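Local structure of ochratoxinase (Aspergillus niger, 4C65) at residues Gly64-Gly73 and Gly108-Gly119. The protein hydrolyses the mycotoxin ochratoxin A to ochratoxin alpha and L-phenylalanine, acting as a zinc-dependent carboxypeptidase of the amidohydrolase superfamily. Numbering follows the deposited sequence.
Sequences GLWDCHMHFG and GYTSYRDLAGYG
Strand 65-67, running into the HMH metal-binding motif of the amidohydrolase TIM barrel, lies parallel to strand 109-114, their axes 25° apart; helix 90-106 links them in a beta-alpha-beta crossover. D67 N donates to S111 O and R113 N to D67 O, but the register slips between D67 and M70, a beta bulge. There the chain turns at C68, whose carbonyl oxygen is gripped side-on by R113 NE (2.7 Å) and NH2 (2.8 Å), with C68 O lying within 6° of the R113 guanidinium plane. NH2 also forms a salt bridge with E264, which accepts from H69 ND1. Over the H69 imidazole, L115 CD1 stands 3.6 Å from the ring centroid, 9° off its normal. M70, bent at chi2 and chi3, lays CG and SD over the Y112 ring, SD 4.2 Å from its centroid, a Met-aromatic contact. Beyond H71, D114 OD1 accepts from F72 N (2.9 Å), tying the segments, and from A116 N (3.3 Å), closing an Asx turn; OD2 bonds S138 OG. D114 thus holds the backbone next to zinc ligand H71, while E264 is probably second shell to zinc ligand H69, its ND1 bond fixing the imidazole's rotation, consistent with NE2 facing the metal.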
ATOM      1  N   GLY A  64      39.041  15.740  27.988  1.00 13.36           N
ATOM      2  CA  GLY A  64      37.597  15.978  27.868  1.00 13.28           C
ATOM      3  C   GLY A  64      36.801  14.732  28.274  1.00 12.95           C
ATOM      4  O   GLY A  64      37.241  13.606  28.037  1.00 13.14           O
ATOM      5  N   LEU A  65      35.651  14.949  28.901  1.00 12.96           N
ATOM      6  CA  LEU A  65      34.870  13.863  29.472  1.00 13.24           C
ATOM      7  C   LEU A  65      33.986  13.182  28.433  1.00 13.05           C
ATOM      8  O   LEU A  65      33.494  13.822  27.509  1.00 12.75           O
ATOM      9  CB  LEU A  65      34.010  14.394  30.603  1.00 13.63           C
ATOM     10  CG  LEU A  65      34.754  14.858  31.847  1.00 14.24           C
ATOM     11  CD1 LEU A  65      33.870  15.783  32.663  1.00 14.58           C
ATOM     12  CD2 LEU A  65      35.182  13.632  32.657  1.00 14.96           C
ATOM     13  N   TRP A  66      33.802  11.874  28.613  1.00 13.65           N
ATOM     14  CA  TRP A  66      32.883  11.069  27.809  1.00 13.66           C
ATOM     15  C   TRP A  66      31.668  10.693  28.649  1.00 13.90           C
ATOM     16  O   TRP A  66      31.778  10.486  29.853  1.00 14.90           O
ATOM     17  CB  TRP A  66      33.506   9.763  27.391  1.00 14.18           C
ATOM     18  CG  TRP A  66      34.423   9.820  26.232  1.00 14.07           C
ATOM     19  CD1 TRP A  66      35.592  10.489  26.154  1.00 14.08           C
ATOM     20  CD2 TRP A  66      34.300   9.081  25.013  1.00 14.15           C
ATOM     21  NE1 TRP A  66      36.183  10.267  24.930  1.00 14.07           N
ATOM     22  CE2 TRP A  66      35.403   9.403  24.214  1.00 14.19           C
ATOM     23  CE3 TRP A  66      33.346   8.195  24.511  1.00 14.67           C
ATOM     24  CZ2 TRP A  66      35.570   8.893  22.937  1.00 14.52           C
ATOM     25  CZ3 TRP A  66      33.533   7.666  23.248  1.00 14.93           C
ATOM     26  CH2 TRP A  66      34.646   8.011  22.483  1.00 14.92           C
ATOM     27  N   ASP A  67      30.499  10.649  28.017  1.00 13.60           N
ATOM     28  CA  ASP A  67      29.408   9.876  28.553  1.00 13.83           C
ATOM     29  C   ASP A  67      29.032   8.836  27.527  1.00 14.12           C
ATOM     30  O   ASP A  67      28.758   9.174  26.366  1.00 14.15           O
ATOM     31  CB  ASP A  67      28.221  10.733  28.926  1.00 13.53           C
ATOM     32  CG  ASP A  67      27.264   9.987  29.852  1.00 14.12           C
ATOM     33  OD1 ASP A  67      26.490   9.123  29.341  1.00 14.07           O
ATOM     34  OD2 ASP A  67      27.315  10.260  31.067  1.00 14.45           O
ATOM     35  N   CYS A  68      29.020   7.579  27.962  1.00 14.88           N
ATOM     36  CA  CYS A  68      28.836   6.463  27.062  1.00 15.51           C
ATOM     37  C   CYS A  68      27.412   5.949  26.974  1.00 16.16           C
ATOM     38  O   CYS A  68      27.165   4.910  26.360  1.00 17.11           O
ATOM     39  CB  CYS A  68      29.763   5.341  27.474  1.00 16.31           C
ATOM     40  SG  CYS A  68      31.504   5.824  27.402  1.00 16.25           S
ATOM     41  N   HIS A  69      26.474   6.651  27.592  1.00 16.05           N
ATOM     42  CA  HIS A  69      25.081   6.275  27.485  1.00 16.73           C
ATOM     43  C   HIS A  69      24.138   7.479  27.415  1.00 16.25           C
ATOM     44  O   HIS A  69      23.493   7.819  28.388  1.00 16.46           O
ATOM     45  CB  HIS A  69      24.661   5.358  28.634  1.00 18.01           C
ATOM     46  CG  HIS A  69      23.419   4.578  28.329  1.00 19.14           C
ATOM     47  ND1 HIS A  69      23.344   3.217  28.494  1.00 20.58           N
ATOM     48  CD2 HIS A  69      22.235   4.952  27.789  1.00 18.95           C
ATOM     49  CE1 HIS A  69      22.151   2.792  28.111  1.00 21.11           C
ATOM     50  NE2 HIS A  69      21.465   3.823  27.673  1.00 20.02           N
ATOM     51  N   MET A  70      24.063   8.094  26.245  1.00 15.79           N
ATOM     52  CA  MET A  70      23.186   9.228  26.015  1.00 15.64           C
ATOM     53  C   MET A  70      22.084   8.808  25.061  1.00 16.31           C
ATOM     54  O   MET A  70      22.201   7.807  24.387  1.00 16.48           O
ATOM     55  CB  MET A  70      23.977  10.388  25.424  1.00 14.72           C
ATOM     56  CG  MET A  70      25.158  10.871  26.280  1.00 14.59           C
ATOM     57  SD  MET A  70      24.682  11.326  27.950  1.00 15.30           S
ATOM     58  CE  MET A  70      23.743  12.811  27.574  1.00 15.19           C
ATOM     59  N   HIS A  71      20.985   9.541  25.048  1.00 17.09           N
ATOM     60  CA  HIS A  71      19.961   9.313  24.053  1.00 18.33           C
ATOM     61  C   HIS A  71      19.515  10.637  23.450  1.00 17.92           C
ATOM     62  O   HIS A  71      19.073  11.531  24.147  1.00 17.81           O
ATOM     63  CB  HIS A  71      18.788   8.480  24.585  1.00 20.32           C
ATOM     64  CG  HIS A  71      18.166   9.010  25.843  1.00 22.36           C
ATOM     65  ND1 HIS A  71      18.251   8.345  27.050  1.00 24.56           N
ATOM     66  CD2 HIS A  71      17.415  10.115  26.080  1.00 23.14           C
ATOM     67  CE1 HIS A  71      17.595   9.024  27.979  1.00 24.94           C
ATOM     68  NE2 HIS A  71      17.090  10.109  27.419  1.00 24.14           N
ATOM     69  N   PHE A  72      19.678  10.748  22.138  1.00 17.62           N
ATOM     70  CA  PHE A  72      19.427  11.960  21.428  1.00 17.80           C
ATOM     71  C   PHE A  72      17.974  11.993  21.009  1.00 18.67           C
ATOM     72  O   PHE A  72      17.635  11.831  19.840  1.00 18.83           O
ATOM     73  CB  PHE A  72      20.358  12.060  20.212  1.00 17.81           C
ATOM     74  CG  PHE A  72      21.710  12.659  20.529  1.00 17.32           C
ATOM     75  CD1 PHE A  72      22.551  12.065  21.451  1.00 16.93           C
ATOM     76  CD2 PHE A  72      22.147  13.792  19.866  1.00 17.22           C
ATOM     77  CE1 PHE A  72      23.796  12.612  21.733  1.00 16.73           C
ATOM     78  CE2 PHE A  72      23.381  14.334  20.141  1.00 16.88           C
ATOM     79  CZ  PHE A  72      24.218  13.732  21.070  1.00 16.59           C
ATOM     80  N   GLY A  73      17.112  12.221  21.986  1.00 19.85           N
ATOM     81  CA  GLY A  73      15.666  12.159  21.781  1.00 21.05           C
ATOM     82  C   GLY A  73      15.035  13.480  21.428  1.00 21.81           C
ATOM     83  O   GLY A  73      14.305  13.575  20.440  1.00 22.54           O
ATOM     84  N   GLY A 108      32.318  20.443  29.753  1.00 16.70           N
ATOM     85  CA  GLY A 108      33.535  19.663  29.529  1.00 16.16           C
ATOM     86  C   GLY A 108      33.336  18.266  28.947  1.00 15.43           C
ATOM     87  O   GLY A 108      34.249  17.450  28.949  1.00 15.18           O
ATOM     88  N   TYR A 109      32.157  17.985  28.440  1.00 14.81           N
ATOM     89  CA  TYR A 109      31.910  16.725  27.765  1.00 14.76           C
ATOM     90  C   TYR A 109      32.193  16.866  26.268  1.00 14.36           C
ATOM     91  O   TYR A 109      31.415  17.516  25.567  1.00 14.31           O
ATOM     92  CB  TYR A 109      30.468  16.240  28.058  1.00 14.85           C
ATOM     93  CG  TYR A 109      30.377  15.608  29.445  1.00 15.08           C
ATOM     94  CD1 TYR A 109      30.320  16.407  30.598  1.00 15.08           C
ATOM     95  CD2 TYR A 109      30.408  14.217  29.595  1.00 14.93           C
ATOM     96  CE1 TYR A 109      30.286  15.836  31.849  1.00 15.33           C
ATOM     97  CE2 TYR A 109      30.357  13.640  30.848  1.00 15.21           C
ATOM     98  CZ  TYR A 109      30.324  14.459  31.975  1.00 15.59           C
ATOM     99  OH  TYR A 109      30.263  13.875  33.230  1.00 16.58           O
ATOM    100  N   THR A 110      33.304  16.283  25.818  1.00 13.88           N
ATOM    101  CA  THR A 110      33.731  16.408  24.444  1.00 14.01           C
ATOM    102  C   THR A 110      33.396  15.187  23.572  1.00 13.74           C
ATOM    103  O   THR A 110      33.595  15.209  22.360  1.00 13.86           O
ATOM    104  CB  THR A 110      35.223  16.738  24.366  1.00 14.35           C
ATOM    105  OG1 THR A 110      35.988  15.721  25.001  1.00 14.52           O
ATOM    106  CG2 THR A 110      35.507  18.057  25.055  1.00 14.72           C
ATOM    107  N   SER A 111      32.902  14.124  24.197  1.00 13.43           N
ATOM    108  CA  SER A 111      32.400  12.966  23.470  1.00 13.33           C
ATOM    109  C   SER A 111      31.170  12.388  24.155  1.00 13.29           C
ATOM    110  O   SER A 111      31.116  12.301  25.377  1.00 13.44           O
ATOM    111  CB  SER A 111      33.485  11.871  23.320  1.00 13.33           C
ATOM    112  OG  SER A 111      34.510  12.253  22.396  1.00 13.33           O
ATOM    113  N   TYR A 112      30.214  11.985  23.332  1.00 13.22           N
ATOM    114  CA  TYR A 112      29.003  11.333  23.745  1.00 13.09           C
ATOM    115  C   TYR A 112      28.785  10.074  22.883  1.00 13.10           C
ATOM    116  O   TYR A 112      28.965  10.107  21.686  1.00 12.36           O
ATOM    117  CB  TYR A 112      27.821  12.251  23.474  1.00 12.94           C
ATOM    118  CG  TYR A 112      27.364  13.204  24.568  1.00 13.00           C
ATOM    119  CD1 TYR A 112      27.863  13.153  25.862  1.00 12.92           C
ATOM    120  CD2 TYR A 112      26.340  14.117  24.295  1.00 12.88           C
ATOM    121  CE1 TYR A 112      27.375  14.020  26.835  1.00 13.03           C
ATOM    122  CE2 TYR A 112      25.847  14.957  25.258  1.00 12.95           C
ATOM    123  CZ  TYR A 112      26.377  14.926  26.519  1.00 12.97           C
ATOM    124  OH  TYR A 112      25.852  15.769  27.458  1.00 13.11           O
ATOM    125  N   ARG A 113      28.400   8.968  23.523  1.00 13.78           N
ATOM    126  CA  ARG A 113      27.858   7.820  22.812  1.00 13.88           C
ATOM    127  C   ARG A 113      26.343   7.817  22.943  1.00 14.22           C
ATOM    128  O   ARG A 113      25.799   7.561  24.027  1.00 14.22           O
ATOM    129  CB  ARG A 113      28.464   6.504  23.315  1.00 14.20           C
ATOM    130  CG  ARG A 113      28.168   5.322  22.390  1.00 14.16           C
ATOM    131  CD  ARG A 113      28.779   4.028  22.890  1.00 14.51           C
ATOM    132  NE  ARG A 113      28.241   3.636  24.192  1.00 14.70           N
ATOM    133  CZ  ARG A 113      28.311   2.417  24.719  1.00 15.33           C
ATOM    134  NH1 ARG A 113      28.886   1.411  24.065  1.00 15.84           N
ATOM    135  NH2 ARG A 113      27.788   2.188  25.916  1.00 15.60           N
ATOM    136  N   ASP A 114      25.685   8.154  21.833  1.00 14.76           N
ATOM    137  CA  ASP A 114      24.240   8.145  21.696  1.00 15.39           C
ATOM    138  C   ASP A 114      23.795   6.708  21.422  1.00 16.21           C
ATOM    139  O   ASP A 114      24.275   6.086  20.476  1.00 16.16           O
ATOM    140  CB  ASP A 114      23.846   9.042  20.520  1.00 15.29           C
ATOM    141  CG  ASP A 114      22.404   8.932  20.151  1.00 14.86           C
ATOM    142  OD1 ASP A 114      21.551   8.769  21.044  1.00 15.30           O
ATOM    143  OD2 ASP A 114      22.105   9.084  18.961  1.00 15.03           O
ATOM    144  N   LEU A 115      22.856   6.204  22.215  1.00 16.74           N
ATOM    145  CA  LEU A 115      22.407   4.816  22.085  1.00 17.14           C
ATOM    146  C   LEU A 115      20.944   4.658  21.673  1.00 17.35           C
ATOM    147  O   LEU A 115      20.436   3.538  21.537  1.00 18.70           O
ATOM    148  CB  LEU A 115      22.673   4.086  23.392  1.00 17.41           C
ATOM    149  CG  LEU A 115      24.147   3.892  23.724  1.00 17.77           C
ATOM    150  CD1 LEU A 115      24.267   3.159  25.053  1.00 18.14           C
ATOM    151  CD2 LEU A 115      24.858   3.108  22.618  1.00 17.71           C
ATOM    152  N   ALA A 116      20.257   5.762  21.420  1.00 16.87           N
ATOM    153  CA  ALA A 116      18.970   5.707  20.741  1.00 16.68           C
ATOM    154  C   ALA A 116      18.577   7.119  20.364  1.00 16.71           C
ATOM    155  O   ALA A 116      18.397   7.967  21.235  1.00 18.00           O
ATOM    156  CB  ALA A 116      17.912   5.104  21.647  1.00 16.78           C
ATOM    157  N   GLY A 117      18.433   7.405  19.091  1.00 16.34           N
ATOM    158  CA  GLY A 117      17.944   8.720  18.711  1.00 16.37           C
ATOM    159  C   GLY A 117      18.568   9.291  17.458  1.00 16.24           C
ATOM    160  O   GLY A 117      18.966   8.554  16.549  1.00 17.53           O
ATOM    161  N   TYR A 118      18.693  10.608  17.429  1.00 15.31           N
ATOM    162  CA  TYR A 118      19.035  11.324  16.215  1.00 15.01           C
ATOM    163  C   TYR A 118      20.471  11.829  16.224  1.00 14.94           C
ATOM    164  O   TYR A 118      20.774  12.854  15.615  1.00 15.92           O
ATOM    165  CB  TYR A 118      18.061  12.500  16.070  1.00 14.84           C
ATOM    166  CG  TYR A 118      16.619  12.110  15.944  1.00 14.78           C
ATOM    167  CD1 TYR A 118      16.189  11.345  14.870  1.00 14.75           C
ATOM    168  CD2 TYR A 118      15.690  12.464  16.909  1.00 14.55           C
ATOM    169  CE1 TYR A 118      14.869  10.950  14.756  1.00 14.81           C
ATOM    170  CE2 TYR A 118      14.362  12.116  16.787  1.00 14.52           C
ATOM    171  CZ  TYR A 118      13.948  11.367  15.706  1.00 14.84           C
ATOM    172  OH  TYR A 118      12.624  10.991  15.574  1.00 15.17           O
ATOM    173  N   GLY A 119      21.345  11.142  16.939  1.00 14.62           N
ATOM    174  CA  GLY A 119      22.740  11.546  17.040  1.00 14.80           C
ATOM    175  C   GLY A 119      23.421  11.676  15.707  1.00 14.80           C
ATOM    176  O   GLY A 119      24.233  12.563  15.498  1.00 14.57           O
TER